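Local structure of similarities with probable monooxygenase (Photorhabdus luminescens, 4HB9) at residues P41-I47 with R106-T112; L200-F204 with S281-L285. The protein binds flavin-adenine dinucleotide and probably works as a flavin-dependent monooxygenase of the aromatic-ring hydroxylase type. One frame throughout, in Å; residues are numbered along the deposited sequence.

Contact 1: P41-I47 with R106-T112. With FAD (flavin-adenine dinucleotide), chain B.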
# COMPACT_ATOMS: atom_id res chain seq x y z
N PRO A 41 0.98 -8.52 -9.10
CA PRO A 41 1.84 -7.44 -8.64
C PRO A 41 3.29 -7.94 -8.47
O PRO A 41 3.52 -9.07 -8.03
CB PRO A 41 1.24 -7.06 -7.28
CG PRO A 41 0.56 -8.30 -6.82
CD PRO A 41 -0.02 -8.89 -8.08
N GLY A 42 4.26 -7.08 -8.76
CA GLY A 42 5.67 -7.46 -8.74
C GLY A 42 6.41 -7.13 -7.46
O GLY A 42 7.64 -7.32 -7.38
N TYR A 43 5.69 -6.65 -6.46
CA TYR A 43 6.33 -6.12 -5.28
C TYR A 43 5.93 -6.79 -3.99
O TYR A 43 4.99 -7.57 -3.92
CB TYR A 43 6.11 -4.61 -5.19
CG TYR A 43 4.64 -4.17 -5.10
CD1 TYR A 43 3.88 -3.98 -6.25
CD2 TYR A 43 4.05 -3.95 -3.87
CE1 TYR A 43 2.56 -3.57 -6.19
CE2 TYR A 43 2.73 -3.53 -3.79
CZ TYR A 43 1.99 -3.33 -4.94
OH TYR A 43 0.70 -2.92 -4.84
N GLY A 44 6.70 -6.46 -2.96
CA GLY A 44 6.51 -6.93 -1.62
C GLY A 44 5.95 -5.87 -0.69
O GLY A 44 5.94 -4.70 -0.98
N ILE A 45 5.42 -6.32 0.43
CA ILE A 45 4.88 -5.44 1.46
C ILE A 45 5.58 -5.80 2.76
O ILE A 45 5.78 -6.97 3.06
CB ILE A 45 3.36 -5.60 1.54
CG1 ILE A 45 2.75 -4.88 0.34
CG2 ILE A 45 2.77 -4.99 2.83
CD1 ILE A 45 1.40 -5.40 -0.01
N HIS A 46 5.99 -4.79 3.51
CA HIS A 46 6.55 -4.99 4.84
C HIS A 46 5.48 -4.68 5.85
O HIS A 46 4.94 -3.59 5.84
CB HIS A 46 7.72 -4.06 5.03
CG HIS A 46 8.88 -4.38 4.15
ND1 HIS A 46 10.01 -3.60 4.08
CD2 HIS A 46 9.08 -5.42 3.30
CE1 HIS A 46 10.86 -4.14 3.22
NE2 HIS A 46 10.32 -5.24 2.73
N ILE A 47 5.16 -5.65 6.68
CA ILE A 47 4.12 -5.52 7.69
C ILE A 47 4.73 -5.09 9.03
O ILE A 47 5.69 -5.70 9.53
CB ILE A 47 3.32 -6.83 7.81
CG1 ILE A 47 2.60 -7.13 6.49
CG2 ILE A 47 2.36 -6.81 9.00
CD1 ILE A 47 1.54 -6.13 6.08
N ARG A 106 10.37 -6.19 11.05
CA ARG A 106 9.09 -6.28 10.36
C ARG A 106 8.89 -7.65 9.71
O ARG A 106 9.80 -8.49 9.72
CB ARG A 106 9.01 -5.17 9.31
CG ARG A 106 8.62 -3.83 9.92
CD ARG A 106 9.29 -2.64 9.25
NE ARG A 106 8.75 -1.37 9.74
CZ ARG A 106 8.98 -0.85 10.95
NH1 ARG A 106 9.74 -1.48 11.84
NH2 ARG A 106 8.43 0.32 11.28
N LEU A 107 7.70 -7.87 9.14
CA LEU A 107 7.41 -9.07 8.39
C LEU A 107 7.31 -8.74 6.91
O LEU A 107 6.59 -7.82 6.51
CB LEU A 107 6.11 -9.68 8.90
CG LEU A 107 6.24 -10.20 10.33
CD1 LEU A 107 4.87 -10.44 10.95
CD2 LEU A 107 7.06 -11.47 10.34
N SER A 108 8.00 -9.52 6.11
CA SER A 108 8.10 -9.27 4.69
C SER A 108 7.34 -10.36 3.95
O SER A 108 7.50 -11.53 4.24
CB SER A 108 9.58 -9.22 4.28
OG SER A 108 9.72 -9.10 2.88
N ILE A 109 6.45 -9.96 3.05
CA ILE A 109 5.66 -10.90 2.26
C ILE A 109 5.42 -10.31 0.87
O ILE A 109 5.50 -9.10 0.68
CB ILE A 109 4.33 -11.23 3.00
CG1 ILE A 109 3.59 -12.40 2.32
CG2 ILE A 109 3.52 -9.95 3.17
CD1 ILE A 109 2.42 -12.97 3.12
N SER A 110 5.16 -11.15 -0.13
CA SER A 110 4.83 -10.62 -1.44
C SER A 110 3.41 -10.10 -1.38
O SER A 110 2.59 -10.61 -0.62
CB SER A 110 4.96 -11.66 -2.55
OG SER A 110 4.03 -12.71 -2.37
N ARG A 111 3.12 -9.07 -2.17
CA ARG A 111 1.73 -8.63 -2.32
C ARG A 111 0.84 -9.76 -2.82
O ARG A 111 -0.28 -9.94 -2.30
CB ARG A 111 1.59 -7.42 -3.22
CG ARG A 111 0.13 -7.00 -3.32
CD ARG A 111 -0.12 -5.67 -3.98
NE ARG A 111 -1.55 -5.37 -3.97
CZ ARG A 111 -2.14 -4.42 -3.22
NH1 ARG A 111 -1.43 -3.64 -2.43
NH2 ARG A 111 -3.46 -4.28 -3.27
N THR A 112 1.32 -10.55 -3.77
CA THR A 112 0.49 -11.64 -4.31
C THR A 112 0.12 -12.67 -3.23
O THR A 112 -1.04 -13.03 -3.11
CB THR A 112 1.08 -12.32 -5.57
OG1 THR A 112 0.19 -13.36 -6.00
CG2 THR A 112 2.44 -12.93 -5.29
PA FAD B . -5.88 -1.36 -2.55
O1A FAD B . -5.16 -2.47 -1.82
O2A FAD B . -5.34 -0.60 -3.71
O5B FAD B . -7.34 -1.89 -2.93
C5B FAD B . -8.27 -1.10 -3.64
C4B FAD B . -9.23 -2.08 -4.27
O4B FAD B . -10.37 -1.36 -4.76
C3B FAD B . -8.61 -2.85 -5.46
O3B FAD B . -8.91 -4.25 -5.39
C2B FAD B . -9.28 -2.19 -6.65
O2B FAD B . -9.42 -3.01 -7.80
C1B FAD B . -10.66 -1.84 -6.06
N9A FAD B . -11.40 -0.78 -6.75
C8A FAD B . -10.93 0.43 -7.15
N7A FAD B . -11.93 1.18 -7.69
C5A FAD B . -13.05 0.43 -7.62
C6A FAD B . -14.45 0.63 -8.04
N6A FAD B . -14.76 1.80 -8.63
N1A FAD B . -15.33 -0.37 -7.83
C2A FAD B . -14.96 -1.52 -7.21
N3A FAD B . -13.70 -1.78 -6.81
C4A FAD B . -12.71 -0.84 -6.99
N1 FAD B . 2.48 -0.56 2.17
C2 FAD B . 3.04 -0.94 3.33
O2 FAD B . 2.45 -0.78 4.45
N3 FAD B . 4.26 -1.53 3.33
C4 FAD B . 5.01 -1.72 2.24
O4 FAD B . 6.14 -2.26 2.33
C4X FAD B . 4.48 -1.29 0.94
N5 FAD B . 5.16 -1.46 -0.22
C5X FAD B . 4.63 -1.03 -1.39
C6 FAD B . 5.32 -1.17 -2.58
C7 FAD B . 4.78 -0.75 -3.80
C7M FAD B . 5.55 -0.90 -5.10
C8 FAD B . 3.45 -0.12 -3.82
C8M FAD B . 2.84 0.34 -5.12
C9 FAD B . 2.75 0.03 -2.63
C9A FAD B . 3.27 -0.40 -1.41
N10 FAD B . 2.55 -0.25 -0.20
C10 FAD B . 3.13 -0.67 0.99
C1' FAD B . 1.23 0.41 -0.15
C2' FAD B . 0.06 -0.58 -0.19
O2' FAD B . 0.21 -1.50 -1.25
C3' FAD B . -1.24 0.20 -0.36
O3' FAD B . -1.21 1.35 0.49
C4' FAD B . -2.43 -0.66 0.01
O4' FAD B . -2.70 -1.52 -1.08
C5' FAD B . -3.67 0.16 0.30
O5' FAD B . -4.70 -0.75 0.63
P FAD B . -6.20 -0.39 0.16
O1P FAD B . -7.02 -1.59 0.57
O2P FAD B . -6.54 0.99 0.65
O3P FAD B . -6.20 -0.24 -1.44
O HOH W 1 3.69 -9.58 -5.25
O HOH W 2 6.73 -1.03 7.15
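Strands 44-47 and 106-110 run antiparallel, their axes 4.5 Å apart at closest, with Ile45 facing Ile109 and Ile47 facing Leu107 as hydrogen-bonded pairs. Each of these pairs exchanges two backbone bonds, and the pairing extends into the first turn of helix 111-119, where Arg111 N donates to Tyr43 O at 3.0 Å. Water 1 donates to the same Tyr43 O and to Pro41 O and accepts from Thr112 N, tying the loop to the helix start. Ile47 CB and Leu107 CB meet on the face that helix 61-70 covers through Phe67. Side chains of the 41-47 segment and Arg111 then build one wall of the flavin site. The Tyr43 ring lies between flavin and arginine: the dimethylbenzene end of the flavin covers one face, with Tyr43 CD2 3.3 Å from FAD C7, and Arg111 CB lies off-centre over the opposite face. Arg111 CG stands opposite its backbone N (chi1 -180°) and the chain stays extended to NE, so the guanidinium passes Tyr43 OH and reaches the cofactor. There Arg111 NH1 gives a nearly straight bond to the ribityl FAD O4' (2.8 Å), and NH2 binds the phosphate oxygen FAD O1A at 2.9 Å, in the guanidinium plane. At the pyrimidine end, His46 N donates to FAD O4 at 2.8 Å, while its NE2 bonds Met224 O. The chemistry suggests a division of labour: the His46 amide and the Tyr43 ring probably help place the isoalloxazine, and the positive charge of Arg111 probably helps offset the negative charge of the pyrophosphate.

Contact 2: L200-F204 with S281-L285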
# COMPACT_ATOMS: atom_id res chain seq x y z
N LEU A 200 27.60 -8.77 -5.39
CA LEU A 200 27.25 -7.63 -4.55
C LEU A 200 27.82 -7.78 -3.15
O LEU A 200 27.85 -8.88 -2.62
CB LEU A 200 25.72 -7.49 -4.49
CG LEU A 200 24.98 -7.03 -5.75
CD1 LEU A 200 23.48 -7.01 -5.52
CD2 LEU A 200 25.42 -5.65 -6.22
N PRO A 201 28.23 -6.67 -2.50
CA PRO A 201 28.70 -6.80 -1.10
C PRO A 201 27.62 -7.25 -0.11
O PRO A 201 26.43 -7.05 -0.37
CB PRO A 201 29.21 -5.39 -0.77
CG PRO A 201 29.13 -4.59 -2.02
CD PRO A 201 28.13 -5.27 -2.92
N GLN A 202 28.01 -7.83 1.02
CA GLN A 202 27.04 -8.44 1.94
C GLN A 202 25.96 -7.50 2.47
O GLN A 202 24.82 -7.91 2.64
CB GLN A 202 27.75 -9.11 3.12
CG GLN A 202 28.36 -10.46 2.77
CD GLN A 202 29.17 -11.06 3.90
OE1 GLN A 202 28.83 -10.89 5.07
NE2 GLN A 202 30.22 -11.80 3.55
N ASN A 203 26.31 -6.23 2.69
CA ASN A 203 25.31 -5.25 3.16
C ASN A 203 24.13 -5.02 2.21
O ASN A 203 23.10 -4.46 2.62
CB ASN A 203 25.97 -3.91 3.54
CG ASN A 203 26.75 -3.30 2.40
OD1 ASN A 203 27.28 -4.01 1.56
ND2 ASN A 203 26.84 -1.99 2.38
N PHE A 204 24.24 -5.47 0.96
CA PHE A 204 23.13 -5.38 0.03
C PHE A 204 22.13 -6.53 0.19
O PHE A 204 21.01 -6.45 -0.29
CB PHE A 204 23.63 -5.37 -1.42
CG PHE A 204 24.21 -4.06 -1.85
CD1 PHE A 204 25.29 -3.49 -1.19
CD2 PHE A 204 23.71 -3.41 -2.96
CE1 PHE A 204 25.83 -2.29 -1.60
CE2 PHE A 204 24.26 -2.21 -3.38
CZ PHE A 204 25.31 -1.64 -2.70
N SER A 281 29.02 -0.73 -7.02
CA SER A 281 28.02 -1.71 -6.55
C SER A 281 26.59 -1.21 -6.79
O SER A 281 25.68 -1.99 -7.12
CB SER A 281 28.24 -2.00 -5.06
OG SER A 281 28.13 -0.81 -4.26
N LEU A 282 26.42 0.10 -6.69
CA LEU A 282 25.12 0.71 -6.92
C LEU A 282 24.80 0.61 -8.39
O LEU A 282 23.66 0.33 -8.76
CB LEU A 282 25.13 2.15 -6.44
CG LEU A 282 25.44 2.25 -4.95
CD1 LEU A 282 25.72 3.69 -4.53
CD2 LEU A 282 24.32 1.64 -4.12
N HIS A 283 25.81 0.78 -9.24
CA HIS A 283 25.58 0.61 -10.68
C HIS A 283 25.21 -0.81 -11.05
O HIS A 283 24.32 -1.03 -11.87
CB HIS A 283 26.81 1.09 -11.46
CG HIS A 283 26.95 2.57 -11.46
ND1 HIS A 283 26.37 3.37 -12.42
CD2 HIS A 283 27.51 3.41 -10.56
CE1 HIS A 283 26.62 4.64 -12.16
NE2 HIS A 283 27.31 4.69 -11.03
N THR A 284 25.92 -1.76 -10.45
CA THR A 284 25.67 -3.19 -10.69
C THR A 284 24.22 -3.55 -10.34
O THR A 284 23.52 -4.20 -11.11
CB THR A 284 26.64 -4.02 -9.83
OG1 THR A 284 27.99 -3.65 -10.15
CG2 THR A 284 26.44 -5.52 -10.05
N LEU A 285 23.75 -3.06 -9.19
CA LEU A 285 22.38 -3.27 -8.77
C LEU A 285 21.39 -2.78 -9.83
O LEU A 285 20.49 -3.51 -10.26
CB LEU A 285 22.14 -2.57 -7.42
CG LEU A 285 20.77 -2.65 -6.79
CD1 LEU A 285 20.33 -4.10 -6.65
CD2 LEU A 285 20.78 -1.99 -5.43
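Helix 280-287 packs here against the loop that follows helix 194-199, on the outer side of the large mixed sheet, far from the flavin. In this loop Pro201 to Phe204 form a type I beta turn, Phe204 N hydrogen-bonding to Pro201 O, which brings Leu200, Pro201 and Phe204 up to the helix. No hydrogen bond links the two segments, so the fit rests on shape and apolar surface. Leu200 suits its place because its branched end can rest on a helical turn: CD2 lies 3.8 Å from Ser281 O and 4.0 Å from Thr284 CG2, the two side chains lying alongside and pointing opposite ways. Pro201 adds its ring carbon CD against Ser281 CB. Phe204 touches Ser281, Leu282 and Leu285. Its CE2 approaches Leu285 CD2 at 4.0 Å with that methyl at the ring edge, and Leu282 lies roughly perpendicular to it. Leu285 sends CG opposite its backbone N (chi1 179°), which carries CD2 to the Phe204 ring and turns CD1 toward Leu200 CD1. Ile222 and Ile244, from sheet strands 218-228 and 240-251, also touch Phe204 and Leu285, joining loop, helix and sheet in one apolar layer. Ser281 is small enough to fit between Pro201 and Phe204, and its hydroxyl is hydrogen-bonded to Asp279 OD2. That same OG comes within 3.3 Å of Phe204 CZ, while Leu282 CD2 lies 3.7 Å from this ring carbon.

In the fold
Contact 1 lies nearer the middle of the chain: its centre is about 9 Å from that of the chain and the centre of contact 2 about 27 Å, although both are only partly buried. Their centres are 22 Å apart and they do not touch, yet the mixed sheet connects them: strand 218-228 meets His46 and Tyr43 of contact 1 and Phe204, Leu282 and Leu285 of contact 2. The chemistry follows the place. Beside the cofactor, 41-47 and 106-112 combine strand pairing with directed polar bonds and bury 636 Å² between them; at the periphery, 200-204 and 281-285 bury 262 Å² through apolar packing of a loop on a helix.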